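Local atomic coordinates of carbohydrate-binding module family 14 protein (Pseudocercospora fuligena, PDB entry 4Z4A), a protein that probably binds chitin through its family 14 carbohydrate-binding module and is a fungal effector (Avr4 avirulence protein) linked to recognition by the plant Cf-4 receptor. Residues 43-47 and 55-59. Numbering follows the deposited sequence.
Sequences DCLYP and YIQCS. With EDO (1,2-ethanediol), chain K.
Strands 45-47 and 55-59 form the first antiparallel hairpin of this CBM14 (peritrophin-A) module's three-stranded sheet, axes 4.7 Å apart at 151°. Register pairs L45 with Q57 (non-hydrogen-bonded, CA-CA 4.7 Å) and Y46 with I56 (hydrogen-bonded, CA-CA 5.1 Å; Y46 N to I56 O 2.8 Å, I56 N to Y46 O 2.9 Å). C44, left-handed at phi/psi 65/32, precedes the strand, yet its O accepts a hydrogen bond from C58 N (2.9 Å, N-H...O 166°).

On one face, L45 (m, chi2 t) brings CD2 to 3.7 Å from Q57 CB (Q57 t, t) and 3.9 Å from Y55 CE2; Y55 (chi1 p, chi2 -79°) stacks on W81. On the other, Y46 (m, chi2 88°) places CD1 4.3 Å from I56 CG2 (I56 m, t), and Y46 OH hydrogen-bonds D32. Disulfide C38-C44 closes the loop entering strand 45-47; C28-C58 ties strand 55-59 to the segment before helix 30-36, as expected of a small cystine-rich module. A 1,2-ethanediol, probably from crystallisation, hydrogen-bonds D43 OD1 (O1, 2.8 Å) and C44 N (O2, 2.7 Å). C58 (chi1 m) makes an oblique sulfur-aromatic contact with the Y46 ring: SG lies 4.8 Å from its centroid, 59° off the normal, and 3.7 Å from Y46 CE1.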
ATOM      1  N   ASP B  43       6.047   3.697   3.702  1.00 24.38           N
ATOM      2  CA  ASP B  43       5.895   5.019   4.254  1.00 23.89           C
ATOM      3  C   ASP B  43       4.443   5.409   4.472  1.00 23.90           C
ATOM      4  O   ASP B  43       3.594   5.032   3.666  1.00 24.72           O
ATOM      5  CB  ASP B  43       6.536   6.039   3.322  1.00 25.38           C
ATOM      6  CG  ASP B  43       8.038   5.936   3.230  1.00 26.40           C
ATOM      7  OD1 ASP B  43       8.710   5.526   4.222  1.00 27.92           O
ATOM      8  OD2 ASP B  43       8.552   6.372   2.195  1.00 25.97           O
ATOM      9  N   CYS B  44       4.189   6.210   5.519  1.00 24.70           N
ATOM     10  CA  CYS B  44       2.905   6.881   5.693  1.00 25.67           C
ATOM     11  C   CYS B  44       1.780   5.858   5.929  1.00 24.58           C
ATOM     12  O   CYS B  44       0.615   6.083   5.593  1.00 26.87           O
ATOM     13  CB  CYS B  44       2.621   7.775   4.485  1.00 29.52           C
ATOM     14  SG  CYS B  44       3.931   8.992   4.207  1.00 28.49           S
ATOM     15  N   LEU B  45       2.167   4.751   6.572  1.00 23.78           N
ATOM     16  CA  LEU B  45       1.216   3.753   7.051  1.00 24.03           C
ATOM     17  C   LEU B  45       1.271   3.681   8.561  1.00 23.98           C
ATOM     18  O   LEU B  45       2.363   3.615   9.154  1.00 23.60           O
ATOM     19  CB  LEU B  45       1.531   2.374   6.446  1.00 23.52           C
ATOM     20  CG  LEU B  45       1.443   2.224   4.929  1.00 24.08           C
ATOM     21  CD1 LEU B  45       1.910   0.868   4.459  1.00 24.75           C
ATOM     22  CD2 LEU B  45       0.019   2.459   4.506  1.00 26.40           C
ATOM     23  N   TYR B  46       0.090   3.586   9.178  1.00 25.16           N
ATOM     24  CA  TYR B  46      -0.040   3.696  10.636  1.00 26.99           C
ATOM     25  C   TYR B  46      -1.132   2.751  11.121  1.00 26.38           C
ATOM     26  O   TYR B  46      -2.039   2.435  10.380  1.00 26.67           O
ATOM     27  CB  TYR B  46      -0.451   5.133  11.006  1.00 28.41           C
ATOM     28  CG  TYR B  46       0.382   6.230  10.362  1.00 26.99           C
ATOM     29  CD1 TYR B  46       0.036   6.738   9.101  1.00 27.41           C
ATOM     30  CD2 TYR B  46       1.531   6.731  10.960  1.00 28.22           C
ATOM     31  CE1 TYR B  46       0.786   7.725   8.490  1.00 28.56           C
ATOM     32  CE2 TYR B  46       2.288   7.690  10.342  1.00 28.67           C
ATOM     33  CZ  TYR B  46       1.902   8.197   9.104  1.00 28.86           C
ATOM     34  OH  TYR B  46       2.666   9.148   8.461  1.00 28.33           O
ATOM     35  N   PRO B  47      -1.053   2.319  12.379  1.00 26.97           N
ATOM     36  CA  PRO B  47      -2.143   1.613  13.000  1.00 28.06           C
ATOM     37  C   PRO B  47      -3.360   2.535  13.096  1.00 31.27           C
ATOM     38  O   PRO B  47      -3.191   3.758  13.125  1.00 33.18           O
ATOM     39  CB  PRO B  47      -1.627   1.258  14.392  1.00 29.69           C
ATOM     40  CG  PRO B  47      -0.321   1.916  14.548  1.00 31.97           C
ATOM     41  CD  PRO B  47       0.090   2.541  13.275  1.00 29.10           C
ATOM     42  N   TYR B  55      -6.136  -0.174   9.051  1.00 30.06           N
ATOM     43  CA  TYR B  55      -4.992   0.724   9.253  1.00 27.33           C
ATOM     44  C   TYR B  55      -5.304   2.069   8.639  1.00 28.42           C
ATOM     45  O   TYR B  55      -6.408   2.294   8.110  1.00 31.44           O
ATOM     46  CB  TYR B  55      -3.698   0.122   8.636  1.00 26.27           C
ATOM     47  CG  TYR B  55      -3.828  -0.132   7.146  1.00 26.76           C
ATOM     48  CD1 TYR B  55      -4.518  -1.258   6.658  1.00 26.96           C
ATOM     49  CD2 TYR B  55      -3.229   0.729   6.220  1.00 24.95           C
ATOM     50  CE1 TYR B  55      -4.640  -1.479   5.305  1.00 26.93           C
ATOM     51  CE2 TYR B  55      -3.348   0.513   4.863  1.00 26.44           C
ATOM     52  CZ  TYR B  55      -4.025  -0.605   4.402  1.00 27.07           C
ATOM     53  OH  TYR B  55      -4.138  -0.842   3.037  1.00 28.15           O
ATOM     54  N   ILE B  56      -4.368   2.997   8.795  1.00 26.79           N
ATOM     55  CA  ILE B  56      -4.479   4.315   8.248  1.00 27.72           C
ATOM     56  C   ILE B  56      -3.329   4.518   7.247  1.00 28.15           C
ATOM     57  O   ILE B  56      -2.155   4.232   7.562  1.00 26.21           O
ATOM     58  CB  ILE B  56      -4.384   5.373   9.331  1.00 31.74           C
ATOM     59  CG1 ILE B  56      -5.630   5.303  10.244  1.00 33.18           C
ATOM     60  CG2 ILE B  56      -4.225   6.773   8.706  1.00 31.57           C
ATOM     61  CD1 ILE B  56      -5.534   6.225  11.438  1.00 38.50           C
ATOM     62  N   GLN B  57      -3.690   4.956   6.041  1.00 27.99           N
ATOM     63  CA  GLN B  57      -2.688   5.431   5.079  1.00 27.11           C
ATOM     64  C   GLN B  57      -2.886   6.909   4.896  1.00 29.19           C
ATOM     65  O   GLN B  57      -4.038   7.370   4.664  1.00 29.36           O
ATOM     66  CB  GLN B  57      -2.821   4.731   3.750  1.00 28.63           C
ATOM     67  CG  GLN B  57      -1.794   5.169   2.707  1.00 28.51           C
ATOM     68  CD  GLN B  57      -1.693   4.165   1.576  1.00 30.59           C
ATOM     69  OE1 GLN B  57      -2.372   3.147   1.584  1.00 31.43           O
ATOM     70  NE2 GLN B  57      -0.841   4.438   0.620  1.00 32.50           N
ATOM     71  N   CYS B  58      -1.786   7.661   4.993  1.00 29.03           N
ATOM     72  CA  CYS B  58      -1.764   9.078   4.657  1.00 31.04           C
ATOM     73  C   CYS B  58      -1.260   9.270   3.241  1.00 30.48           C
ATOM     74  O   CYS B  58      -0.241   8.730   2.851  1.00 28.94           O
ATOM     75  CB  CYS B  58      -0.917   9.871   5.642  1.00 33.87           C
ATOM     76  SG  CYS B  58      -1.813  10.082   7.184  1.00 34.86           S
ATOM     77  N   SER B  59      -2.036   9.981   2.431  1.00 29.78           N
ATOM     78  CA  SER B  59      -1.631  10.298   1.076  1.00 30.39           C
ATOM     79  C   SER B  59      -1.227  11.760   1.015  1.00 29.46           C
ATOM     80  O   SER B  59      -1.919  12.610   1.547  1.00 30.73           O
ATOM     81  CB  SER B  59      -2.771  10.049   0.082  1.00 31.08           C
ATOM     82  OG  SER B  59      -3.011   8.661  -0.119  1.00 32.60           O
TER
HETATM   83  C1  EDO K 201       8.461   7.122   7.547  1.00 37.28           C
HETATM   84  O1  EDO K 201       8.693   5.851   6.963  1.00 37.66           O
HETATM   85  C2  EDO K 201       7.234   7.733   6.898  1.00 36.86           C
HETATM   86  O2  EDO K 201       6.039   7.082   7.264  1.00 35.75           O